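Local coordinates for uncharacterized protein (Bombyx mori, PDB 5AZ1) that reduces aldehydes and ketones as an NADPH-dependent aldo-keto reductase, by hydride transfer from the nicotinamide, at the NADPH dihydro-nicotinamide-adenine-dinucleotide phosphate site. Residues are numbered along the deposited sequence; one frame, centred on the assembly and turned at random.

The NADPH dihydro-nicotinamide-adenine-dinucleotide phosphate site. Residues 23-25, 70, 75, 137, 175-176, 197, 223-226, 230, 232-233, 260, 275, 277-280, 283, 287. With NDP (NADPH dihydro-nicotinamide-adenine-dinucleotide phosphate), chain B.
NADPH (NDP) lies extended across the aldo-keto reductase barrel, almost wholly buried, and discrimination against NADH is likely to rest on the 2'-phosphate of its adenosine ribose. There Lys277, bent at chi2 (-101°), brings NZ to within 2.7 Å of O1X, which also accepts the backbone N-H of Val279. O3X takes hydroxyl bonds from Thr278 OG1, at 2.6 Å, and Thr280 OG1, and a salt bridge from Arg283 NH1. The extended Arg283 does double duty: its guanidinium lies over the adenine, with NE 3.4 Å from the centroid of the six-membered ring, while its edge meets the phosphate. Phe226 approaches the purine edge-to-face.

Along the pyrophosphate, the backbone N-H groups of Phe226 and Lys277 bind O1A and O2A, and Ser224 OG donates to O1N.

At the nicotinamide, Tyr223 holds its CG in the crowded position between backbone N and carbonyl carbon (chi1 73°), laying its ring almost parallel over one face of the dihydropyridine, with centroids 3.6 Å apart. Its hydroxyl donates to an in-plane lone pair of Asn176 OD1, helping to orient ND2 toward the carboxamide O7N. The amide N7N gives its hydrogens to Ser175 OG and Gln197 OE1, fixing the carboxamide's rotation. An alanine in place of Tyr223 would remove the stacking ring and the hydroxyl, and would probably loosen both the nicotinamide and Asn176.

Tyr75, the catalytic acid, and Asp70 belong to the catalytic tetrad along with His137. Asp70 OD2 accepts the nicotinamide ribose 2'-hydroxyl O2D at 2.8 Å through its anti lone pair, while OD1 receives Gln197 NE2 from above the carboxylate plane.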
# COMPACT_ATOMS: atom_id res chain seq x y z
N GLY A 23 -5.16 1.82 -5.44
CA GLY A 23 -5.51 2.06 -4.05
C GLY A 23 -6.99 2.35 -3.76
O GLY A 23 -7.67 2.89 -4.61
N THR A 24 -7.48 1.97 -2.58
CA THR A 24 -8.88 2.02 -2.30
C THR A 24 -9.24 2.71 -1.00
O THR A 24 -10.39 2.61 -0.56
CB THR A 24 -9.52 0.61 -2.38
OG1 THR A 24 -9.06 -0.24 -1.33
CG2 THR A 24 -9.25 -0.03 -3.71
N TRP A 25 -8.29 3.42 -0.39
CA TRP A 25 -8.58 4.16 0.84
C TRP A 25 -9.08 5.57 0.51
O TRP A 25 -8.48 6.28 -0.26
CB TRP A 25 -7.35 4.25 1.66
CG TRP A 25 -7.43 5.13 2.80
CD1 TRP A 25 -6.59 6.16 3.08
CD2 TRP A 25 -8.37 5.08 3.86
NE1 TRP A 25 -6.94 6.74 4.25
CE2 TRP A 25 -8.04 6.11 4.75
CE3 TRP A 25 -9.50 4.29 4.13
CZ2 TRP A 25 -8.77 6.36 5.92
CZ3 TRP A 25 -10.23 4.54 5.28
CH2 TRP A 25 -9.86 5.57 6.18
N ASP A 70 -5.44 -2.85 -4.09
CA ASP A 70 -4.94 -2.89 -2.71
C ASP A 70 -6.09 -2.48 -1.87
O ASP A 70 -6.62 -1.38 -2.10
CB ASP A 70 -3.82 -1.85 -2.51
CG ASP A 70 -3.28 -1.87 -1.13
OD1 ASP A 70 -2.50 -2.79 -0.82
OD2 ASP A 70 -3.65 -0.96 -0.34
N TYR A 75 -10.58 -0.18 5.28
CA TYR A 75 -11.02 0.80 4.29
C TYR A 75 -12.52 0.82 4.03
O TYR A 75 -12.98 1.62 3.23
CB TYR A 75 -10.24 0.65 2.99
CG TYR A 75 -8.70 0.74 3.08
CD1 TYR A 75 -8.05 1.28 4.19
CD2 TYR A 75 -7.92 0.32 2.01
CE1 TYR A 75 -6.67 1.38 4.24
CE2 TYR A 75 -6.54 0.38 2.06
CZ TYR A 75 -5.90 0.87 3.18
OH TYR A 75 -4.53 0.90 3.18
N HIS A 137 -1.36 -4.95 8.95
CA HIS A 137 -1.54 -3.54 8.59
C HIS A 137 -0.57 -2.63 9.34
O HIS A 137 0.04 -1.75 8.74
CB HIS A 137 -2.99 -3.09 8.80
CG HIS A 137 -3.42 -1.98 7.91
ND1 HIS A 137 -4.69 -1.92 7.36
CD2 HIS A 137 -2.76 -0.89 7.44
CE1 HIS A 137 -4.77 -0.86 6.55
NE2 HIS A 137 -3.61 -0.21 6.60
N SER A 175 3.16 -4.44 6.76
CA SER A 175 3.12 -3.06 6.38
C SER A 175 3.56 -2.19 7.57
O SER A 175 3.34 -2.52 8.71
CB SER A 175 1.70 -2.75 6.00
OG SER A 175 1.53 -1.45 5.56
N ASN A 176 4.23 -1.10 7.28
CA ASN A 176 4.81 -0.21 8.27
C ASN A 176 5.76 -0.83 9.26
O ASN A 176 5.74 -0.45 10.42
CB ASN A 176 3.70 0.51 9.01
CG ASN A 176 2.80 1.26 8.10
OD1 ASN A 176 3.20 2.25 7.46
ND2 ASN A 176 1.54 0.83 8.04
N GLN A 197 4.88 -3.20 2.93
CA GLN A 197 4.20 -2.04 2.40
C GLN A 197 4.40 -0.85 3.31
O GLN A 197 3.98 -0.88 4.47
CB GLN A 197 2.69 -2.31 2.11
CG GLN A 197 1.99 -1.14 1.48
CD GLN A 197 0.47 -1.36 1.22
OE1 GLN A 197 -0.31 -0.62 1.71
NE2 GLN A 197 0.10 -2.33 0.39
N TYR A 223 2.99 2.93 -0.49
CA TYR A 223 1.81 3.77 -0.37
C TYR A 223 2.14 5.22 -0.25
O TYR A 223 3.27 5.55 0.05
CB TYR A 223 0.95 3.33 0.80
CG TYR A 223 1.37 3.60 2.24
CD1 TYR A 223 1.25 4.88 2.81
CD2 TYR A 223 1.73 2.57 3.07
CE1 TYR A 223 1.54 5.10 4.14
CE2 TYR A 223 2.02 2.78 4.39
CZ TYR A 223 1.91 4.04 4.94
OH TYR A 223 2.14 4.24 6.30
N SER A 224 1.12 6.09 -0.41
CA SER A 224 1.31 7.55 -0.54
C SER A 224 2.50 7.90 -1.42
O SER A 224 3.35 8.70 -1.06
CB SER A 224 1.45 8.25 0.80
OG SER A 224 0.34 7.97 1.69
N PRO A 225 2.53 7.34 -2.61
CA PRO A 225 3.66 7.56 -3.51
C PRO A 225 3.82 8.99 -4.04
O PRO A 225 4.87 9.30 -4.58
CB PRO A 225 3.39 6.56 -4.65
CG PRO A 225 1.89 6.47 -4.67
CD PRO A 225 1.45 6.54 -3.24
N PHE A 226 2.80 9.84 -3.90
CA PHE A 226 2.90 11.25 -4.30
C PHE A 226 3.24 12.15 -3.12
O PHE A 226 3.40 13.34 -3.28
CB PHE A 226 1.59 11.72 -4.92
CG PHE A 226 1.27 11.06 -6.23
CD1 PHE A 226 2.13 11.13 -7.26
CD2 PHE A 226 0.09 10.39 -6.42
CE1 PHE A 226 1.86 10.50 -8.47
CE2 PHE A 226 -0.20 9.75 -7.58
CZ PHE A 226 0.66 9.84 -8.63
N VAL A 230 0.98 16.34 -4.51
CA VAL A 230 -0.34 16.63 -5.11
C VAL A 230 -1.14 17.62 -4.25
O VAL A 230 -1.04 17.57 -3.02
CB VAL A 230 -1.18 15.33 -5.33
CG1 VAL A 230 -0.63 14.49 -6.48
CG2 VAL A 230 -1.26 14.50 -4.05
N SER A 232 -4.17 17.88 -3.12
CA SER A 232 -5.02 17.42 -2.02
C SER A 232 -4.27 17.35 -0.67
O SER A 232 -4.87 17.56 0.38
CB SER A 232 -5.66 16.08 -2.36
OG SER A 232 -4.70 15.15 -2.80
N ARG A 233 -2.96 17.08 -0.70
CA ARG A 233 -2.16 16.98 0.54
C ARG A 233 -1.15 18.12 0.74
O ARG A 233 -0.49 18.15 1.77
CB ARG A 233 -1.43 15.62 0.60
CG ARG A 233 -2.25 14.44 1.12
CD ARG A 233 -1.72 13.12 0.54
NE ARG A 233 -2.61 11.96 0.73
CZ ARG A 233 -3.77 11.75 0.09
NH1 ARG A 233 -4.26 12.61 -0.80
NH2 ARG A 233 -4.48 10.65 0.36
N THR A 260 3.66 13.74 -12.23
CA THR A 260 3.23 12.55 -11.53
C THR A 260 3.80 11.30 -12.20
O THR A 260 4.22 10.37 -11.52
CB THR A 260 1.69 12.44 -11.39
OG1 THR A 260 1.10 12.60 -12.65
CG2 THR A 260 1.21 13.48 -10.47
N ILE A 275 1.16 2.00 -5.31
CA ILE A 275 -0.27 1.92 -5.18
C ILE A 275 -0.87 3.34 -5.02
O ILE A 275 -1.48 3.72 -4.02
CB ILE A 275 -0.71 0.89 -4.08
CG1 ILE A 275 -0.18 1.20 -2.72
CG2 ILE A 275 -0.24 -0.55 -4.39
CD1 ILE A 275 -0.69 0.20 -1.67
N LYS A 277 -3.68 6.19 -5.31
CA LYS A 277 -5.10 6.25 -5.25
C LYS A 277 -5.60 7.41 -6.11
O LYS A 277 -5.04 8.52 -6.05
CB LYS A 277 -5.54 6.43 -3.81
CG LYS A 277 -7.06 6.64 -3.62
CD LYS A 277 -7.37 8.12 -3.39
CE LYS A 277 -8.85 8.45 -3.41
NZ LYS A 277 -9.06 9.91 -3.59
N THR A 278 -6.67 7.15 -6.87
CA THR A 278 -7.42 8.18 -7.58
C THR A 278 -8.84 7.71 -7.85
O THR A 278 -9.06 6.56 -8.10
CB THR A 278 -6.77 8.53 -8.93
OG1 THR A 278 -7.53 9.54 -9.57
CG2 THR A 278 -6.69 7.37 -9.83
N VAL A 279 -9.79 8.66 -7.89
CA VAL A 279 -11.17 8.41 -8.35
C VAL A 279 -11.43 8.97 -9.75
O VAL A 279 -12.58 8.99 -10.19
CB VAL A 279 -12.23 8.92 -7.33
CG1 VAL A 279 -12.10 8.18 -6.01
CG2 VAL A 279 -12.13 10.42 -7.09
N THR A 280 -10.37 9.26 -10.50
CA THR A 280 -10.47 10.00 -11.76
C THR A 280 -9.88 9.23 -12.85
O THR A 280 -8.69 8.94 -12.83
CB THR A 280 -9.69 11.33 -11.68
OG1 THR A 280 -10.08 12.06 -10.50
CG2 THR A 280 -9.91 12.19 -12.91
N ARG A 283 -6.50 10.09 -14.61
CA ARG A 283 -5.38 9.78 -13.72
C ARG A 283 -5.08 8.28 -13.65
O ARG A 283 -3.92 7.87 -13.66
CB ARG A 283 -5.67 10.37 -12.37
CG ARG A 283 -5.56 11.90 -12.46
CD ARG A 283 -6.10 12.56 -11.20
NE ARG A 283 -5.90 14.00 -11.13
CZ ARG A 283 -6.38 14.77 -10.15
NH1 ARG A 283 -7.08 14.24 -9.15
NH2 ARG A 283 -6.15 16.08 -10.15
N ASN A 287 -1.39 7.54 -14.69
CA ASN A 287 -0.59 6.71 -13.73
C ASN A 287 -0.06 5.41 -14.27
O ASN A 287 1.02 4.99 -13.87
CB ASN A 287 -1.34 6.47 -12.43
CG ASN A 287 -1.70 7.75 -11.75
OD1 ASN A 287 -1.19 8.79 -12.13
ND2 ASN A 287 -2.62 7.70 -10.78
PA NDP B . -1.58 8.96 -2.99
O1A NDP B . -0.12 9.40 -2.87
O2A NDP B . -1.99 7.84 -3.89
O5B NDP B . -2.34 10.28 -3.58
C5B NDP B . -3.75 10.42 -3.57
C4B NDP B . -4.15 11.75 -4.21
O4B NDP B . -3.47 11.96 -5.46
C3B NDP B . -5.66 11.82 -4.48
O3B NDP B . -6.21 12.94 -3.79
C2B NDP B . -5.78 11.91 -6.01
O2B NDP B . -6.87 12.70 -6.50
C1B NDP B . -4.42 12.44 -6.43
N9A NDP B . -3.92 11.91 -7.70
C8A NDP B . -3.79 10.61 -8.04
N7A NDP B . -3.25 10.49 -9.26
C5A NDP B . -2.99 11.74 -9.69
C6A NDP B . -2.41 12.30 -10.91
N6A NDP B . -2.00 11.43 -11.87
N1A NDP B . -2.33 13.68 -10.98
C2A NDP B . -2.75 14.50 -9.98
N3A NDP B . -3.28 14.04 -8.83
C4A NDP B . -3.42 12.69 -8.65
O3 NDP B . -2.19 8.87 -1.51
PN NDP B . -2.77 7.58 -0.77
O1N NDP B . -2.13 7.58 0.58
O2N NDP B . -4.29 7.55 -0.90
O5D NDP B . -2.25 6.38 -1.75
C5D NDP B . -1.99 5.13 -1.27
C4D NDP B . -3.01 4.00 -1.26
O4D NDP B . -2.18 3.06 -0.53
C3D NDP B . -4.32 3.97 -0.48
O3D NDP B . -5.43 4.07 -1.33
C2D NDP B . -4.28 2.59 0.16
O2D NDP B . -4.63 1.60 -0.84
C1D NDP B . -2.81 2.49 0.60
N1N NDP B . -2.37 3.09 1.95
C2N NDP B . -1.85 2.21 2.86
C3N NDP B . -1.43 2.57 4.16
C7N NDP B . -0.86 1.53 5.09
O7N NDP B . -0.78 1.85 6.28
N7N NDP B . -0.48 0.28 4.65
C4N NDP B . -1.58 4.02 4.63
C5N NDP B . -2.11 4.90 3.57
C6N NDP B . -2.46 4.41 2.31
P2B NDP B . -8.31 12.07 -6.94
O1X NDP B . -8.62 10.84 -6.07
O2X NDP B . -9.23 13.18 -6.50
O3X NDP B . -8.04 11.76 -8.39